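Local coordinates for protein 3'-5' exonuclease crn-4 (Caenorhabditis elegans, PDB 3CM6) that degrades RNA and DNA from the 3' end as a metal-dependent exonuclease and takes part in the breakdown of DNA during apoptosis, at residues T20-D25 with F44-Y49; E27-A32 with R72-N77; D160-K165 with I206-K211; L217-A222 with C270-K275. All blocks are in the same frame, centred on the assembly; numbering follows the deposited sequence.

Contact 1. Residues T20-D25 with F44-Y49. With ER3 (erbium (III) ion), chain F.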
loop_
_atom_site.group_PDB
_atom_site.type_symbol
_atom_site.label_atom_id
_atom_site.label_comp_id
_atom_site.label_asym_id
_atom_site.label_seq_id
_atom_site.Cartn_x
_atom_site.Cartn_y
_atom_site.Cartn_z
ATOM N N THR B 20 -22.423 -10.041 29.307
ATOM C CA THR B 20 -22.201 -10.354 27.916
ATOM C C THR B 20 -20.747 -10.120 27.510
ATOM O O THR B 20 -20.171 -9.093 27.856
ATOM C CB THR B 20 -23.277 -9.705 26.976
ATOM O OG1 THR B 20 -22.681 -9.325 25.732
ATOM C CG2 THR B 20 -23.905 -8.511 27.598
ATOM N N LEU B 21 -20.157 -11.108 26.829
ATOM C CA LEU B 21 -18.789 -11.007 26.314
ATOM C C LEU B 21 -18.840 -10.847 24.817
ATOM O O LEU B 21 -19.599 -11.544 24.131
ATOM C CB LEU B 21 -17.953 -12.242 26.672
ATOM C CG LEU B 21 -17.709 -12.513 28.167
ATOM C CD1 LEU B 21 -16.958 -13.820 28.412
ATOM C CD2 LEU B 21 -16.999 -11.357 28.845
ATOM N N LEU B 22 -18.045 -9.913 24.304
ATOM C CA LEU B 22 -18.023 -9.650 22.869
ATOM C C LEU B 22 -16.722 -10.160 22.281
ATOM O O LEU B 22 -15.652 -9.662 22.608
ATOM C CB LEU B 22 -18.210 -8.161 22.576
ATOM C CG LEU B 22 -19.545 -7.511 22.983
ATOM C CD1 LEU B 22 -19.573 -5.998 22.632
ATOM C CD2 LEU B 22 -20.734 -8.232 22.368
ATOM N N ILE B 23 -16.818 -11.183 21.443
ATOM C CA ILE B 23 -15.634 -11.738 20.827
ATOM C C ILE B 23 -15.287 -10.792 19.685
ATOM O O ILE B 23 -16.135 -10.487 18.830
ATOM C CB ILE B 23 -15.845 -13.195 20.326
ATOM C CG1 ILE B 23 -15.880 -14.201 21.488
ATOM C CG2 ILE B 23 -14.720 -13.591 19.417
ATOM C CD1 ILE B 23 -17.172 -14.163 22.345
ATOM N N LEU B 24 -14.051 -10.313 19.693
ATOM C CA LEU B 24 -13.631 -9.295 18.759
ATOM C C LEU B 24 -12.469 -9.775 17.918
ATOM O O LEU B 24 -11.597 -10.532 18.380
ATOM C CB LEU B 24 -13.240 -8.015 19.486
ATOM C CG LEU B 24 -12.679 -6.902 18.595
ATOM C CD1 LEU B 24 -13.764 -5.893 18.253
ATOM C CD2 LEU B 24 -11.544 -6.214 19.296
ATOM N N ASP B 25 -12.467 -9.320 16.672
ATOM C CA ASP B 25 -11.371 -9.595 15.788
ATOM C C ASP B 25 -11.226 -8.557 14.680
ATOM O O ASP B 25 -12.215 -8.129 14.076
ATOM C CB ASP B 25 -11.532 -10.966 15.182
ATOM C CG ASP B 25 -10.284 -11.423 14.520
ATOM O OD1 ASP B 25 -9.229 -11.424 15.190
ATOM O OD2 ASP B 25 -10.347 -11.754 13.331
ATOM N N PHE B 44 -13.677 -5.529 10.674
ATOM C CA PHE B 44 -14.133 -5.303 12.006
ATOM C C PHE B 44 -15.226 -6.345 12.252
ATOM O O PHE B 44 -16.315 -6.240 11.675
ATOM C CB PHE B 44 -14.748 -3.914 12.017
ATOM C CG PHE B 44 -14.790 -3.258 13.354
ATOM C CD1 PHE B 44 -14.757 -1.872 13.435
ATOM C CD2 PHE B 44 -14.856 -4.005 14.529
ATOM C CE1 PHE B 44 -14.789 -1.233 14.661
ATOM C CE2 PHE B 44 -14.898 -3.379 15.763
ATOM C CZ PHE B 44 -14.865 -1.995 15.837
ATOM N N ALA B 45 -14.950 -7.345 13.093
ATOM C CA ALA B 45 -15.911 -8.433 13.359
ATOM C C ALA B 45 -16.141 -8.705 14.847
ATOM O O ALA B 45 -15.186 -8.830 15.629
ATOM C CB ALA B 45 -15.469 -9.698 12.677
ATOM N N ILE B 46 -17.410 -8.796 15.233
ATOM C CA ILE B 46 -17.785 -9.075 16.630
ATOM C C ILE B 46 -18.955 -10.040 16.667
ATOM O O ILE B 46 -19.863 -9.934 15.848
ATOM C CB ILE B 46 -18.210 -7.810 17.399
ATOM C CG1 ILE B 46 -17.160 -6.712 17.288
ATOM C CG2 ILE B 46 -18.462 -8.134 18.873
ATOM C CD1 ILE B 46 -17.635 -5.392 17.812
ATOM N N VAL B 47 -18.901 -10.988 17.605
ATOM C CA VAL B 47 -20.000 -11.905 17.913
ATOM C C VAL B 47 -20.217 -11.892 19.421
ATOM O O VAL B 47 -19.254 -11.924 20.201
ATOM C CB VAL B 47 -19.713 -13.356 17.469
ATOM C CG1 VAL B 47 -20.980 -14.185 17.483
ATOM C CG2 VAL B 47 -19.212 -13.367 16.088
ATOM N N ALA B 48 -21.487 -11.857 19.822
ATOM C CA ALA B 48 -21.864 -11.808 21.233
ATOM C C ALA B 48 -21.951 -13.199 21.875
ATOM O O ALA B 48 -22.229 -14.182 21.198
ATOM C CB ALA B 48 -23.164 -11.049 21.401
ATOM N N TYR B 49 -21.672 -13.258 23.176
ATOM C CA TYR B 49 -21.842 -14.461 23.998
ATOM C C TYR B 49 -22.617 -14.072 25.236
ATOM O O TYR B 49 -22.255 -13.104 25.914
ATOM C CB TYR B 49 -20.487 -15.027 24.406
ATOM C CG TYR B 49 -20.551 -16.145 25.422
ATOM C CD1 TYR B 49 -20.788 -17.467 25.019
ATOM C CD2 TYR B 49 -20.351 -15.891 26.781
ATOM C CE1 TYR B 49 -20.851 -18.502 25.946
ATOM C CE2 TYR B 49 -20.408 -16.912 27.709
ATOM C CZ TYR B 49 -20.658 -18.221 27.288
ATOM O OH TYR B 49 -20.710 -19.244 28.210
HETATM ER ER ER3 F . -7.549 -12.731 13.297
#
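Leu24 and Ile46 show how two neighbouring strands fill each other's hollows. They form a non-hydrogen-bonded antiparallel pair, and Leu24 CD1 rests against Ile46 CG1 at 3.6 Å. With its CG anti to the backbone N (chi1 176°), Leu24 also lays that methyl at the edge of the Phe44 ring, 3.7 Å from CE2. Ile46 answers with its other branch: CG2 lies 3.7 Å from Leu22 CB, and between its two branches Ile46 occupies the dip between Leu22 and Leu24. Ala48, opposite Leu22, offers little bulk, and Leu22 CD2 leans across to its CB at 3.8 Å. Helix 95-109 covers this side, where Phe102 and Trp105 meet Ile46.

The backbones are joined by six hydrogen bonds, two at each of the pairs Leu21-Tyr49, Ile23-Val47 and Asp25-Ala45; Ile23 N, for instance, is 2.8 Å from Val47 O. Strands 20-28 and 41-50 are adjacent members of the central mixed sheet of this RNase H-like exonuclease fold.

The other side carries Leu21, Ile23, Asp25, Ala45, Val47 and Tyr49 beneath helix 191-207. Here Ile23 reaches diagonally, its CD1 coming within 4.0 Å of Tyr49 CB, while Leu21 CD1 approaches the Tyr49 ring obliquely, 4.3 Å from CD2. The hydroxyl of Tyr49 is hydrogen-bonded to Asp54. At the far end of the same side stands Asp25, a magnesium-binding residue together with Glu27 and Asp194; in this crystal an erbium ion lies beside the carboxylate.

Contact 2. Residues E27-A32 with R72-N77; sequences ETTSDA and RTLTKN. With ER3 (erbium (III) ion), chain F.
Asn77 meets Asp31 and Ala32 with the two arms of one amide, so that both the position and the rotation of the group are fixed. Its CG sits between its own backbone N and carbonyl carbon (chi1 72°), which turns the amide back from the start of helix 76-82 toward the 27-32 segment. ND2 gives a hydrogen to Asp31 OD2 at 3.1 Å; amide and carboxylate are nearly coplanar, although the two side chains run roughly at right angles. OD1 takes the Ala32 N-H at 3.0 Å in an almost straight bond (174°), with the donor lying above the carbonyl plane. The same OD1 accepts from a water 2.7 Å away, which also lies 2.6 Å from Ser30 OG.

Ser30 and Thr75 make up the middle of the contact. Thr75 CB comes to 3.2 Å from Ser30 O, and a second water accepts from both Ser30 N and Thr75 N, bridging the two backbones. Thr75 occupies the N-cap position of helix 76-82, yet its hydroxyl makes no capping bond. The contact thus ties the loop leaving strand 20-28, just past the metal ligand Glu27, to the loop that enters this helix.

A second subunit completes the arrangement. Asp31 OD1 accepts from the backbone N of Lys76 of that subunit, at the first turn of its helix, and Thr75 packs on Thr75 of the second subunit. Shared in this way, one carboxylate serves the intrachain amide and a helix start across the interface. Farther back, Thr29 CG2 touches Leu74 CD1 at 4.4 Å.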
loop_
_atom_site.group_PDB
_atom_site.type_symbol
_atom_site.label_atom_id
_atom_site.label_comp_id
_atom_site.label_asym_id
_atom_site.label_seq_id
_atom_site.Cartn_x
_atom_site.Cartn_y
_atom_site.Cartn_z
ATOM N N GLU B 27 -8.950 -7.529 11.103
ATOM C CA GLU B 27 -7.944 -7.842 10.102
ATOM C C GLU B 27 -7.352 -6.531 9.611
ATOM O O GLU B 27 -8.049 -5.494 9.590
ATOM C CB GLU B 27 -8.527 -8.668 8.944
ATOM C CG GLU B 27 -9.066 -10.070 9.331
ATOM C CD GLU B 27 -8.093 -10.939 10.141
ATOM O OE1 GLU B 27 -6.846 -10.726 10.093
ATOM O OE2 GLU B 27 -8.592 -11.868 10.837
ATOM N N THR B 28 -6.070 -6.564 9.234
ATOM C CA THR B 28 -5.365 -5.324 8.861
ATOM C C THR B 28 -4.645 -5.430 7.529
ATOM O O THR B 28 -4.313 -6.527 7.063
ATOM C CB THR B 28 -4.300 -4.890 9.933
ATOM O OG1 THR B 28 -3.237 -5.852 9.979
ATOM C CG2 THR B 28 -4.903 -4.761 11.318
ATOM N N THR B 29 -4.364 -4.274 6.939
ATOM C CA THR B 29 -3.386 -4.189 5.871
ATOM C C THR B 29 -2.072 -4.724 6.424
ATOM O O THR B 29 -1.790 -4.572 7.621
ATOM C CB THR B 29 -3.147 -2.746 5.440
ATOM O OG1 THR B 29 -2.667 -1.990 6.561
ATOM C CG2 THR B 29 -4.406 -2.121 4.928
ATOM N N SER B 30 -1.272 -5.348 5.555
ATOM C CA SER B 30 0.016 -5.881 5.952
ATOM C C SER B 30 0.921 -6.077 4.747
ATOM O O SER B 30 0.466 -6.051 3.602
ATOM C CB SER B 30 -0.166 -7.221 6.672
ATOM O OG SER B 30 -0.596 -8.223 5.759
ATOM N N ASP B 31 2.206 -6.271 5.017
ATOM C CA ASP B 31 3.167 -6.656 4.005
ATOM C C ASP B 31 4.135 -7.594 4.686
ATOM O O ASP B 31 5.077 -7.144 5.351
ATOM C CB ASP B 31 3.890 -5.440 3.417
ATOM C CG ASP B 31 4.875 -5.824 2.307
ATOM O OD1 ASP B 31 5.775 -5.023 1.967
ATOM O OD2 ASP B 31 4.765 -6.944 1.776
ATOM N N ALA B 32 3.884 -8.895 4.530
ATOM C CA ALA B 32 4.556 -9.955 5.304
ATOM C C ALA B 32 6.011 -9.674 5.683
ATOM O O ALA B 32 6.391 -9.748 6.853
ATOM C CB ALA B 32 4.459 -11.289 4.569
ATOM N N ARG B 72 -4.268 1.945 0.421
ATOM C CA ARG B 72 -5.556 1.630 -0.147
ATOM C C ARG B 72 -5.586 0.380 -0.983
ATOM O O ARG B 72 -6.644 -0.201 -1.157
ATOM C CB ARG B 72 -6.011 2.808 -0.971
ATOM C CG ARG B 72 -6.846 3.728 -0.159
ATOM C CD ARG B 72 -6.998 5.015 -0.823
ATOM N NE ARG B 72 -6.255 6.054 -0.135
ATOM C CZ ARG B 72 -6.573 7.341 -0.211
ATOM N NH1 ARG B 72 -7.615 7.724 -0.945
ATOM N NH2 ARG B 72 -5.847 8.242 0.436
ATOM N N THR B 73 -4.431 -0.049 -1.475
ATOM C CA THR B 73 -4.350 -1.248 -2.287
ATOM C C THR B 73 -3.764 -2.387 -1.477
ATOM O O THR B 73 -2.624 -2.317 -1.011
ATOM C CB THR B 73 -3.505 -1.008 -3.571
ATOM O OG1 THR B 73 -4.078 0.067 -4.326
ATOM C CG2 THR B 73 -3.449 -2.254 -4.437
ATOM N N LEU B 74 -4.540 -3.444 -1.315
ATOM C CA LEU B 74 -4.103 -4.581 -0.529
ATOM C C LEU B 74 -2.957 -5.286 -1.219
ATOM O O LEU B 74 -3.022 -5.655 -2.384
ATOM C CB LEU B 74 -5.256 -5.556 -0.272
ATOM C CG LEU B 74 -6.091 -5.447 1.004
ATOM C CD1 LEU B 74 -6.351 -4.019 1.464
ATOM C CD2 LEU B 74 -7.411 -6.195 0.847
ATOM N N THR B 75 -1.881 -5.415 -0.479
ATOM C CA THR B 75 -0.778 -6.285 -0.823
ATOM C C THR B 75 -1.321 -7.661 -1.221
ATOM O O THR B 75 -2.271 -8.165 -0.624
ATOM C CB THR B 75 0.140 -6.359 0.401
ATOM O OG1 THR B 75 1.191 -5.398 0.246
ATOM C CG2 THR B 75 0.727 -7.705 0.590
ATOM N N LYS B 76 -0.729 -8.262 -2.239
ATOM C CA LYS B 76 -1.145 -9.578 -2.658
ATOM C C LYS B 76 -0.955 -10.588 -1.533
ATOM O O LYS B 76 -1.820 -11.443 -1.301
ATOM C CB LYS B 76 -0.376 -10.011 -3.900
ATOM C CG LYS B 76 -1.182 -10.898 -4.845
ATOM C CD LYS B 76 -1.095 -12.350 -4.433
ATOM C CE LYS B 76 -1.275 -13.273 -5.629
ATOM N NZ LYS B 76 -0.139 -14.248 -5.623
ATOM N N ASN B 77 0.161 -10.497 -0.822
ATOM C CA ASN B 77 0.388 -11.424 0.268
ATOM C C ASN B 77 -0.595 -11.201 1.450
ATOM O O ASN B 77 -0.797 -12.094 2.266
ATOM C CB ASN B 77 1.876 -11.484 0.664
ATOM C CG ASN B 77 2.349 -10.231 1.380
ATOM O OD1 ASN B 77 1.882 -9.925 2.484
ATOM N ND2 ASN B 77 3.292 -9.500 0.767
HETATM ER ER ER3 F . -7.549 -12.731 13.297
HETATM O O HOH W 1 -1.808 -4.545 2.423
HETATM O O HOH W 2 0.788 -10.226 4.962
#

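Contact 3. Residues D160-K165 with I206-K211; sequences DRMGPK and INMGAK
Arg161 supplies the polar part of this surface contact, Met162 and Met208 the apolar part. The arginine runs out from helix 151-162 with its CG anti to the backbone N (chi1 178°), then bends at chi3, which brings the guanidinium to the chain just past helix 191-207. There NH2 donates to Met208 O at 3.1 Å. The oxygen lies at the edge of the guanidinium, close to its plane, but the N-H is well off straight at 137°. The same NH2 forms a salt bridge with Glu158, one turn earlier on its own helix; NH2 thus has two partners, and the charge has a nearby counterpart.

Apolar contact is slighter. Met162 CE approaches Met208 SD at 4.1 Å, the two side chains crossing at about a right angle at an exposed place.

The carbonyl that Arg161 reaches belongs to a helix end. Gly209 N returns to Ile206 O at 2.8 Å, and Ala210 N reaches back to the carbonyl one residue before Ile206. With Gly209 at positive phi (83°) as the C-prime residue, this is the Schellman motif that terminates helix 191-207.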
loop_
_atom_site.group_PDB
_atom_site.type_symbol
_atom_site.label_atom_id
_atom_site.label_comp_id
_atom_site.label_asym_id
_atom_site.label_seq_id
_atom_site.Cartn_x
_atom_site.Cartn_y
_atom_site.Cartn_z
ATOM N N ASP B 160 -1.930 -25.517 32.324
ATOM C CA ASP B 160 -1.180 -25.805 33.537
ATOM C C ASP B 160 -2.082 -26.520 34.543
ATOM O O ASP B 160 -1.671 -27.482 35.177
ATOM C CB ASP B 160 -0.619 -24.525 34.162
ATOM C CG ASP B 160 0.779 -24.167 33.646
ATOM O OD1 ASP B 160 1.702 -25.038 33.719
ATOM O OD2 ASP B 160 0.966 -22.998 33.189
ATOM N N ARG B 161 -3.321 -26.057 34.651
ATOM C CA ARG B 161 -4.260 -26.552 35.630
ATOM C C ARG B 161 -4.776 -27.955 35.317
ATOM O O ARG B 161 -5.054 -28.719 36.232
ATOM C CB ARG B 161 -5.427 -25.565 35.755
ATOM C CG ARG B 161 -6.504 -25.994 36.724
ATOM C CD ARG B 161 -7.506 -24.913 36.991
ATOM N NE ARG B 161 -8.578 -24.854 36.002
ATOM C CZ ARG B 161 -9.738 -25.504 36.090
ATOM N NH1 ARG B 161 -9.988 -26.309 37.105
ATOM N NH2 ARG B 161 -10.645 -25.364 35.137
ATOM N N MET B 162 -4.912 -28.291 34.037
ATOM C CA MET B 162 -5.509 -29.564 33.643
ATOM C C MET B 162 -4.521 -30.594 33.152
ATOM O O MET B 162 -4.831 -31.776 33.122
ATOM C CB MET B 162 -6.534 -29.355 32.547
ATOM C CG MET B 162 -7.880 -29.024 33.033
ATOM S SD MET B 162 -8.678 -28.248 31.661
ATOM C CE MET B 162 -9.362 -29.644 30.746
ATOM N N GLY B 163 -3.345 -30.144 32.739
ATOM C CA GLY B 163 -2.357 -31.030 32.137
ATOM C C GLY B 163 -1.982 -30.629 30.723
ATOM O O GLY B 163 -2.789 -30.777 29.809
ATOM N N PRO B 164 -0.762 -30.076 30.555
ATOM C CA PRO B 164 -0.120 -29.867 29.243
ATOM C C PRO B 164 -0.135 -31.118 28.374
ATOM O O PRO B 164 -0.154 -32.240 28.900
ATOM C CB PRO B 164 1.326 -29.510 29.616
ATOM C CG PRO B 164 1.192 -28.825 30.970
ATOM C CD PRO B 164 0.074 -29.563 31.668
ATOM N N LYS B 165 -0.157 -30.909 27.057
ATOM C CA LYS B 165 -0.060 -31.992 26.070
ATOM C C LYS B 165 0.491 -31.469 24.735
ATOM O O LYS B 165 0.461 -30.265 24.489
ATOM C CB LYS B 165 -1.400 -32.730 25.920
ATOM C CG LYS B 165 -2.422 -32.127 24.973
ATOM C CD LYS B 165 -3.794 -32.745 25.276
ATOM C CE LYS B 165 -4.767 -32.637 24.114
ATOM N NZ LYS B 165 -6.178 -32.828 24.573
ATOM N N ILE B 206 -15.384 -22.251 29.583
ATOM C CA ILE B 206 -16.323 -22.020 30.664
ATOM C C ILE B 206 -16.937 -23.333 31.177
ATOM O O ILE B 206 -16.889 -23.605 32.388
ATOM C CB ILE B 206 -17.392 -20.968 30.270
ATOM C CG1 ILE B 206 -16.715 -19.599 30.131
ATOM C CG2 ILE B 206 -18.568 -20.947 31.272
ATOM C CD1 ILE B 206 -17.535 -18.536 29.440
ATOM N N ASN B 207 -17.470 -24.157 30.278
ATOM C CA ASN B 207 -18.027 -25.448 30.683
ATOM C C ASN B 207 -17.006 -26.333 31.425
ATOM O O ASN B 207 -17.388 -27.216 32.164
ATOM C CB ASN B 207 -18.606 -26.237 29.490
ATOM C CG ASN B 207 -19.729 -25.498 28.752
ATOM O OD1 ASN B 207 -20.390 -24.597 29.288
ATOM N ND2 ASN B 207 -19.946 -25.893 27.496
ATOM N N MET B 208 -15.722 -26.106 31.200
ATOM C CA MET B 208 -14.658 -26.861 31.850
ATOM C C MET B 208 -14.243 -26.199 33.167
ATOM O O MET B 208 -13.198 -26.535 33.739
ATOM C CB MET B 208 -13.424 -26.906 30.951
ATOM C CG MET B 208 -13.639 -27.416 29.551
ATOM S SD MET B 208 -13.164 -29.143 29.371
ATOM C CE MET B 208 -14.708 -29.964 29.788
ATOM N N GLY B 209 -15.037 -25.232 33.618
ATOM C CA GLY B 209 -14.777 -24.554 34.882
ATOM C C GLY B 209 -13.776 -23.410 34.877
ATOM O O GLY B 209 -13.337 -22.967 35.940
ATOM N N ALA B 210 -13.408 -22.907 33.704
ATOM C CA ALA B 210 -12.496 -21.770 33.672
ATOM C C ALA B 210 -13.147 -20.487 34.207
ATOM O O ALA B 210 -14.357 -20.244 34.009
ATOM C CB ALA B 210 -11.946 -21.540 32.257
ATOM N N LYS B 211 -12.328 -19.670 34.873
ATOM C CA LYS B 211 -12.730 -18.321 35.246
ATOM C C LYS B 211 -12.307 -17.331 34.166
ATOM O O LYS B 211 -11.126 -17.009 34.017
ATOM C CB LYS B 211 -12.155 -17.934 36.599
ATOM C CG LYS B 211 -12.637 -16.574 37.115
ATOM C CD LYS B 211 -12.431 -16.469 38.618
ATOM C CE LYS B 211 -12.416 -15.020 39.098
ATOM N NZ LYS B 211 -13.694 -14.563 39.636
#

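Contact 4. Residues L217-A222 with C270-K275. With ZN (zinc ion), chain E.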
loop_
_atom_site.group_PDB
_atom_site.type_symbol
_atom_site.label_atom_id
_atom_site.label_comp_id
_atom_site.label_asym_id
_atom_site.label_seq_id
_atom_site.Cartn_x
_atom_site.Cartn_y
_atom_site.Cartn_z
ATOM N N LEU B 217 -4.998 -5.103 30.880
ATOM C CA LEU B 217 -5.428 -3.724 31.003
ATOM C C LEU B 217 -4.445 -2.842 30.255
ATOM O O LEU B 217 -3.250 -3.159 30.196
ATOM C CB LEU B 217 -5.444 -3.317 32.481
ATOM C CG LEU B 217 -6.396 -4.088 33.407
ATOM C CD1 LEU B 217 -6.065 -3.787 34.836
ATOM C CD2 LEU B 217 -7.855 -3.759 33.108
ATOM N N LEU B 218 -4.932 -1.736 29.691
ATOM C CA LEU B 218 -4.047 -0.793 29.039
ATOM C C LEU B 218 -3.801 0.422 29.930
ATOM O O LEU B 218 -4.727 1.056 30.446
ATOM C CB LEU B 218 -4.541 -0.438 27.638
ATOM C CG LEU B 218 -4.605 -1.610 26.636
ATOM C CD1 LEU B 218 -5.180 -1.172 25.270
ATOM C CD2 LEU B 218 -3.288 -2.330 26.446
ATOM N N THR B 219 -2.527 0.739 30.078
ATOM C CA THR B 219 -2.004 1.530 31.186
ATOM C C THR B 219 -0.992 2.529 30.622
ATOM O O THR B 219 -0.256 2.203 29.667
ATOM C CB THR B 219 -1.326 0.534 32.185
ATOM O OG1 THR B 219 -2.173 0.299 33.331
ATOM C CG2 THR B 219 0.016 0.979 32.615
ATOM N N CYS B 220 -0.979 3.747 31.167
ATOM C CA CYS B 220 -0.064 4.815 30.707
ATOM C C CYS B 220 1.413 4.481 30.897
ATOM O O CYS B 220 2.262 4.972 30.166
ATOM C CB CYS B 220 -0.386 6.155 31.386
ATOM S SG CYS B 220 -0.625 6.056 33.207
ATOM N N CYS B 221 1.711 3.601 31.843
ATOM C CA CYS B 221 3.072 3.409 32.312
ATOM C C CYS B 221 3.525 2.007 32.647
ATOM O O CYS B 221 2.794 1.251 33.260
ATOM C CB CYS B 221 3.199 4.173 33.604
ATOM S SG CYS B 221 4.223 5.538 33.441
ATOM N N ALA B 222 4.779 1.701 32.333
ATOM C CA ALA B 222 5.401 0.467 32.796
ATOM C C ALA B 222 6.848 0.730 33.190
ATOM O O ALA B 222 7.558 1.457 32.488
ATOM C CB ALA B 222 5.339 -0.598 31.726
ATOM N N CYS B 270 -7.574 4.116 34.960
ATOM C CA CYS B 270 -6.257 3.586 34.595
ATOM C C CYS B 270 -5.589 2.898 35.765
ATOM O O CYS B 270 -5.381 3.491 36.802
ATOM C CB CYS B 270 -5.322 4.651 34.024
ATOM S SG CYS B 270 -3.582 4.076 33.970
ATOM N N ARG B 271 -5.232 1.645 35.573
ATOM C CA ARG B 271 -4.676 0.845 36.637
ATOM C C ARG B 271 -3.414 1.468 37.283
ATOM O O ARG B 271 -3.159 1.270 38.477
ATOM C CB ARG B 271 -4.387 -0.558 36.094
ATOM C CG ARG B 271 -3.967 -1.557 37.126
ATOM C CD ARG B 271 -5.089 -1.951 38.083
ATOM N NE ARG B 271 -4.648 -3.104 38.875
ATOM C CZ ARG B 271 -4.970 -3.340 40.149
ATOM N NH1 ARG B 271 -4.501 -4.436 40.751
ATOM N NH2 ARG B 271 -5.747 -2.490 40.819
ATOM N N TYR B 272 -2.644 2.228 36.510
ATOM C CA TYR B 272 -1.378 2.752 36.999
ATOM C C TYR B 272 -1.557 4.106 37.684
ATOM O O TYR B 272 -1.196 4.269 38.845
ATOM C CB TYR B 272 -0.380 2.871 35.845
ATOM C CG TYR B 272 1.064 3.027 36.269
ATOM C CD1 TYR B 272 1.934 1.929 36.223
ATOM C CD2 TYR B 272 1.575 4.271 36.696
ATOM C CE1 TYR B 272 3.259 2.040 36.600
ATOM C CE2 TYR B 272 2.915 4.397 37.094
ATOM C CZ TYR B 272 3.750 3.273 37.035
ATOM O OH TYR B 272 5.087 3.353 37.392
ATOM N N CYS B 273 -2.104 5.079 36.953
ATOM C CA CYS B 273 -2.198 6.453 37.439
ATOM C C CYS B 273 -3.470 6.702 38.268
ATOM O O CYS B 273 -3.591 7.742 38.934
ATOM C CB CYS B 273 -2.097 7.446 36.274
ATOM S SG CYS B 273 -3.535 7.481 35.188
ATOM N N ARG B 274 -4.403 5.752 38.213
ATOM C CA ARG B 274 -5.697 5.827 38.904
ATOM C C ARG B 274 -6.601 6.976 38.451
ATOM O O ARG B 274 -7.644 7.220 39.051
ATOM C CB ARG B 274 -5.535 5.807 40.432
ATOM C CG ARG B 274 -4.868 4.548 40.994
ATOM C CD ARG B 274 -5.576 3.263 40.532
ATOM N NE ARG B 274 -4.755 2.064 40.715
ATOM C CZ ARG B 274 -4.814 1.266 41.778
ATOM N NH1 ARG B 274 -5.661 1.523 42.771
ATOM N NH2 ARG B 274 -4.028 0.203 41.852
ATOM N N LYS B 275 -6.222 7.665 37.382
ATOM C CA LYS B 275 -7.072 8.713 36.832
ATOM C C LYS B 275 -8.127 8.100 35.933
ATOM O O LYS B 275 -8.020 6.938 35.547
ATOM C CB LYS B 275 -6.252 9.730 36.036
ATOM C CG LYS B 275 -5.324 10.585 36.867
ATOM C CD LYS B 275 -4.470 11.472 35.964
ATOM C CE LYS B 275 -3.454 12.279 36.779
ATOM N NZ LYS B 275 -2.146 12.361 36.085
HETATM ZN ZN ZN E . -2.793 6.164 33.381
HETATM O O HOH W 3 -5.558 0.506 33.074
#
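A zinc ion bound by four cysteines joins the end of strand 216-219 to a distant loop; Cys220 supplies one sulfur, Cys270 and Cys273 two more. These sulfurs bind zinc at 2.2 Å from Cys220 SG, 2.3 Å from Cys270 SG and 2.4 Å from Cys273 SG; Cys280 is the fourth ligand. With its SG anti to the backbone N (chi1 166°), Cys270 points its sulfur to the zinc and to Cys220 SG.

The loop folds round its own ligands. Cys273 N points almost straight at Cys270 SG, 3.5 Å away, Tyr272 N makes a weaker bond to the same sulfur, and Lys275 N donates to Cys273 SG. This pattern, a Cys-x-x-Cys turn whose backbone N-H groups bond the metal-bound thiolates, is consistent with a zinc knuckle; such bonds would be expected to draw off part of the negative charge on sulfur.

Beside the metal, Tyr272 lays its ring under Cys221. The CB sits over the ring centre, 3.3 Å from the centroid, a CH-pi contact, and Cys221 SG stands over the same face at 4.4 Å from the centroid. Thr219 turns OG1 to the CB of Arg271. Near the start of the strand segment, Leu217 CD1 packs on the aliphatic part of Arg271, 3.8 Å from its CG, and a water bridges the backbones by donating to Leu218 O while accepting from Arg271 N at 2.8 Å.

Overall arrangement
Contacts 1 and 2 share strand 20-28 and interleave along the chain, 20-25 and 27-32 preceding 44-49 and 72-77; contacts 3 and 4 follow in series. Centres of contacts 1 and 2 lie about 23 Å apart; the strand carries the metal ligands Asp25 and Glu27, and the loop that follows it reaches the subunit interface. Contact 3, about 22 Å from contact 1 between centres, touches it where Ile206 of helix 191-207 packs on Tyr49. That helix also carries Asp194, the third magnesium ligand. Contact 4 joins the same sheet through strand 216-219, about 32 Å from contact 2 between centres, on the opposite side of the chain's centre; the zinc and erbium ions are about 28 Å apart.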